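PDB 3UQZ: DNA processing protein DprA from Streptococcus pneumoniae, which binds single-stranded DNA cooperatively, protects it from nucleases and helps load the RecA recombinase onto it during natural transformation. Local coordinates for residues I88-V93 against R208-A213. Residues are numbered along the deposited sequence; the frame is centred on the assembly and turned at random.
Sequences IYDAPV and RNRIIA
A type II beta turn from Ile88 to Ala91 and the Pro92 that follows it, in the loop between helix 83-86 and strand 94-99, lie against helix 204-215; the CA atoms of Pro92 and Ile211 are 7.4 Å apart. Both parts belong to the Rossmann-like domain of the DprA/Smf family. Arg210 carries most of the contact. Its chain leaves the helix toward the loop and bends at chi3 (68°), so that the guanidinium reaches the backbone of the turn. There NH1 donates a hydrogen bond to Asp90 O at 2.6 Å. The acceptor lies close to the guanidinium plane, and NH1 sits almost on the line of the C=O bond, although the N-H...O angle is only 137°. The other nitrogens of the group are also held: NE bonds to Ala207 O on its own helix, and NH2 forms a salt bridge with Glu193. Together these partners should fix the rotation of the guanidinium. Asp90 OD2 lies over one face of it, near the NH1 end, 4.1 Å from NH1. This is proximity of opposite charges, since no N-H points at OD2; OD1 bonds instead to Asn18 ND2, a link to helix 18-28 of the sterile alpha motif domain. Two apolar contacts adjoin the polar bond. Pro92 turns its ring toward the helix and touches Ile211 CG1 through CG, at 3.8 Å. Ile88 crosses the aliphatic part of Arg210 at about a right angle. Its CG1 takes the crowded position between backbone N and C (chi1 67°), and CD1 meets Arg210 CG at 3.5 Å.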
ATOM      1  N   ILE A  88     -12.063  -0.030 -25.556  1.00 41.74           N
ATOM      2  CA  ILE A  88     -12.427  -1.109 -24.639  1.00 40.89           C
ATOM      3  C   ILE A  88     -13.147  -2.241 -25.341  1.00 47.89           C
ATOM      4  O   ILE A  88     -13.717  -2.057 -26.420  1.00 47.98           O
ATOM      5  CB  ILE A  88     -13.203  -0.625 -23.380  1.00 43.20           C
ATOM      6  CG1 ILE A  88     -14.602  -0.067 -23.729  1.00 43.02           C
ATOM      7  CG2 ILE A  88     -12.384   0.353 -22.556  1.00 43.79           C
ATOM      8  CD1 ILE A  88     -15.669  -0.387 -22.767  1.00 40.88           C
ATOM      9  N   TYR A  89     -13.132  -3.418 -24.721  1.00 46.88           N
ATOM     10  CA  TYR A  89     -13.873  -4.553 -25.238  1.00 47.80           C
ATOM     11  C   TYR A  89     -15.355  -4.263 -24.922  1.00 52.41           C
ATOM     12  O   TYR A  89     -15.673  -3.832 -23.803  1.00 53.42           O
ATOM     13  CB  TYR A  89     -13.401  -5.865 -24.577  1.00 49.66           C
ATOM     14  CG  TYR A  89     -14.325  -7.031 -24.852  1.00 53.36           C
ATOM     15  CD1 TYR A  89     -14.430  -7.577 -26.131  1.00 56.21           C
ATOM     16  CD2 TYR A  89     -15.134  -7.554 -23.849  1.00 54.43           C
ATOM     17  CE1 TYR A  89     -15.312  -8.621 -26.400  1.00 57.61           C
ATOM     18  CE2 TYR A  89     -16.023  -8.596 -24.109  1.00 55.53           C
ATOM     19  CZ  TYR A  89     -16.106  -9.128 -25.385  1.00 65.83           C
ATOM     20  OH  TYR A  89     -16.971 -10.162 -25.649  1.00 72.48           O
ATOM     21  N   ASP A  90     -16.242  -4.462 -25.912  1.00 46.94           N
ATOM     22  CA  ASP A  90     -17.689  -4.227 -25.787  1.00 45.61           C
ATOM     23  C   ASP A  90     -18.022  -2.746 -25.516  1.00 46.02           C
ATOM     24  O   ASP A  90     -18.876  -2.434 -24.688  1.00 44.83           O
ATOM     25  CB  ASP A  90     -18.345  -5.203 -24.772  1.00 47.58           C
ATOM     26  CG  ASP A  90     -19.843  -5.383 -24.910  1.00 58.52           C
ATOM     27  OD1 ASP A  90     -20.351  -5.258 -26.034  1.00 59.77           O
ATOM     28  OD2 ASP A  90     -20.505  -5.665 -23.887  1.00 64.33           O
ATOM     29  N   ALA A  91     -17.345  -1.833 -26.238  1.00 41.33           N
ATOM     30  CA  ALA A  91     -17.564  -0.392 -26.125  1.00 40.30           C
ATOM     31  C   ALA A  91     -19.052  -0.057 -26.369  1.00 43.30           C
ATOM     32  O   ALA A  91     -19.648  -0.640 -27.275  1.00 42.52           O
ATOM     33  CB  ALA A  91     -16.694   0.341 -27.126  1.00 40.73           C
ATOM     34  N   PRO A  92     -19.699   0.801 -25.540  1.00 38.71           N
ATOM     35  CA  PRO A  92     -21.125   1.119 -25.777  1.00 37.39           C
ATOM     36  C   PRO A  92     -21.342   1.625 -27.188  1.00 40.00           C
ATOM     37  O   PRO A  92     -20.623   2.493 -27.674  1.00 39.23           O
ATOM     38  CB  PRO A  92     -21.457   2.187 -24.725  1.00 39.06           C
ATOM     39  CG  PRO A  92     -20.164   2.678 -24.248  1.00 43.91           C
ATOM     40  CD  PRO A  92     -19.168   1.562 -24.392  1.00 39.72           C
ATOM     41  N   VAL A  93     -22.273   0.997 -27.878  1.00 36.22           N
ATOM     42  CA  VAL A  93     -22.585   1.312 -29.266  1.00 34.67           C
ATOM     43  C   VAL A  93     -23.433   2.600 -29.415  1.00 36.95           C
ATOM     44  O   VAL A  93     -23.263   3.341 -30.384  1.00 36.76           O
ATOM     45  CB  VAL A  93     -23.143   0.047 -29.950  1.00 37.16           C
ATOM     46  CG1 VAL A  93     -24.658   0.066 -30.117  1.00 36.52           C
ATOM     47  CG2 VAL A  93     -22.415  -0.247 -31.237  1.00 37.02           C
ATOM     48  N   ARG A 208     -22.478  -0.665 -16.588  1.00 33.46           N
ATOM     49  CA  ARG A 208     -22.288   0.779 -16.415  1.00 33.63           C
ATOM     50  C   ARG A 208     -20.820   1.047 -15.993  1.00 38.89           C
ATOM     51  O   ARG A 208     -20.209   1.995 -16.491  1.00 39.59           O
ATOM     52  CB  ARG A 208     -23.276   1.224 -15.316  1.00 32.64           C
ATOM     53  CG  ARG A 208     -23.337   2.675 -14.943  1.00 39.48           C
ATOM     54  CD  ARG A 208     -22.585   3.073 -13.674  1.00 36.23           C
ATOM     55  NE  ARG A 208     -22.533   2.052 -12.634  1.00 35.84           N
ATOM     56  CZ  ARG A 208     -22.973   2.225 -11.400  1.00 49.41           C
ATOM     57  NH1 ARG A 208     -23.535   3.367 -11.045  1.00 31.53           N
ATOM     58  NH2 ARG A 208     -22.863   1.252 -10.510  1.00 55.56           N
ATOM     59  N   ASN A 209     -20.258   0.192 -15.100  1.00 33.97           N
ATOM     60  CA  ASN A 209     -18.884   0.309 -14.595  1.00 33.04           C
ATOM     61  C   ASN A 209     -17.807   0.232 -15.672  1.00 35.77           C
ATOM     62  O   ASN A 209     -16.772   0.898 -15.554  1.00 36.75           O
ATOM     63  CB  ASN A 209     -18.612  -0.698 -13.491  1.00 29.99           C
ATOM     64  CG  ASN A 209     -19.365  -0.436 -12.218  1.00 50.37           C
ATOM     65  OD1 ASN A 209     -19.659   0.706 -11.841  1.00 40.01           O
ATOM     66  ND2 ASN A 209     -19.665  -1.499 -11.504  1.00 46.43           N
ATOM     67  N   ARG A 210     -18.053  -0.579 -16.711  1.00 29.54           N
ATOM     68  CA  ARG A 210     -17.187  -0.765 -17.879  1.00 27.87           C
ATOM     69  C   ARG A 210     -16.980   0.593 -18.598  1.00 32.05           C
ATOM     70  O   ARG A 210     -15.856   0.899 -19.006  1.00 31.62           O
ATOM     71  CB  ARG A 210     -17.797  -1.852 -18.788  1.00 24.40           C
ATOM     72  CG  ARG A 210     -17.789  -1.573 -20.292  1.00 38.90           C
ATOM     73  CD  ARG A 210     -18.675  -2.505 -21.108  1.00 34.23           C
ATOM     74  NE  ARG A 210     -20.083  -2.254 -20.814  1.00 44.11           N
ATOM     75  CZ  ARG A 210     -20.980  -1.841 -21.701  1.00 53.78           C
ATOM     76  NH1 ARG A 210     -20.636  -1.659 -22.968  1.00 24.52           N
ATOM     77  NH2 ARG A 210     -22.230  -1.621 -21.330  1.00 49.30           N
ATOM     78  N   ILE A 211     -18.059   1.423 -18.684  1.00 28.33           N
ATOM     79  CA  ILE A 211     -18.065   2.763 -19.293  1.00 27.32           C
ATOM     80  C   ILE A 211     -17.295   3.751 -18.402  1.00 33.78           C
ATOM     81  O   ILE A 211     -16.477   4.507 -18.928  1.00 34.46           O
ATOM     82  CB  ILE A 211     -19.509   3.254 -19.620  1.00 29.79           C
ATOM     83  CG1 ILE A 211     -20.262   2.235 -20.495  1.00 28.84           C
ATOM     84  CG2 ILE A 211     -19.498   4.661 -20.270  1.00 30.93           C
ATOM     85  CD1 ILE A 211     -21.786   2.405 -20.534  1.00 29.76           C
ATOM     86  N   ILE A 212     -17.552   3.744 -17.059  1.00 30.33           N
ATOM     87  CA  ILE A 212     -16.855   4.596 -16.084  1.00 29.73           C
ATOM     88  C   ILE A 212     -15.339   4.428 -16.255  1.00 34.85           C
ATOM     89  O   ILE A 212     -14.636   5.423 -16.440  1.00 35.01           O
ATOM     90  CB  ILE A 212     -17.301   4.314 -14.616  1.00 32.33           C
ATOM     91  CG1 ILE A 212     -18.785   4.690 -14.377  1.00 31.75           C
ATOM     92  CG2 ILE A 212     -16.381   5.034 -13.602  1.00 32.49           C
ATOM     93  CD1 ILE A 212     -19.336   4.241 -13.078  1.00 32.23           C
ATOM     94  N   ALA A 213     -14.854   3.172 -16.237  1.00 31.47           N
ATOM     95  CA  ALA A 213     -13.439   2.850 -16.402  1.00 31.30           C
ATOM     96  C   ALA A 213     -12.943   3.195 -17.808  1.00 35.57           C
ATOM     97  O   ALA A 213     -11.934   3.882 -17.929  1.00 36.35           O
ATOM     98  CB  ALA A 213     -13.199   1.380 -16.099  1.00 32.26           C
TER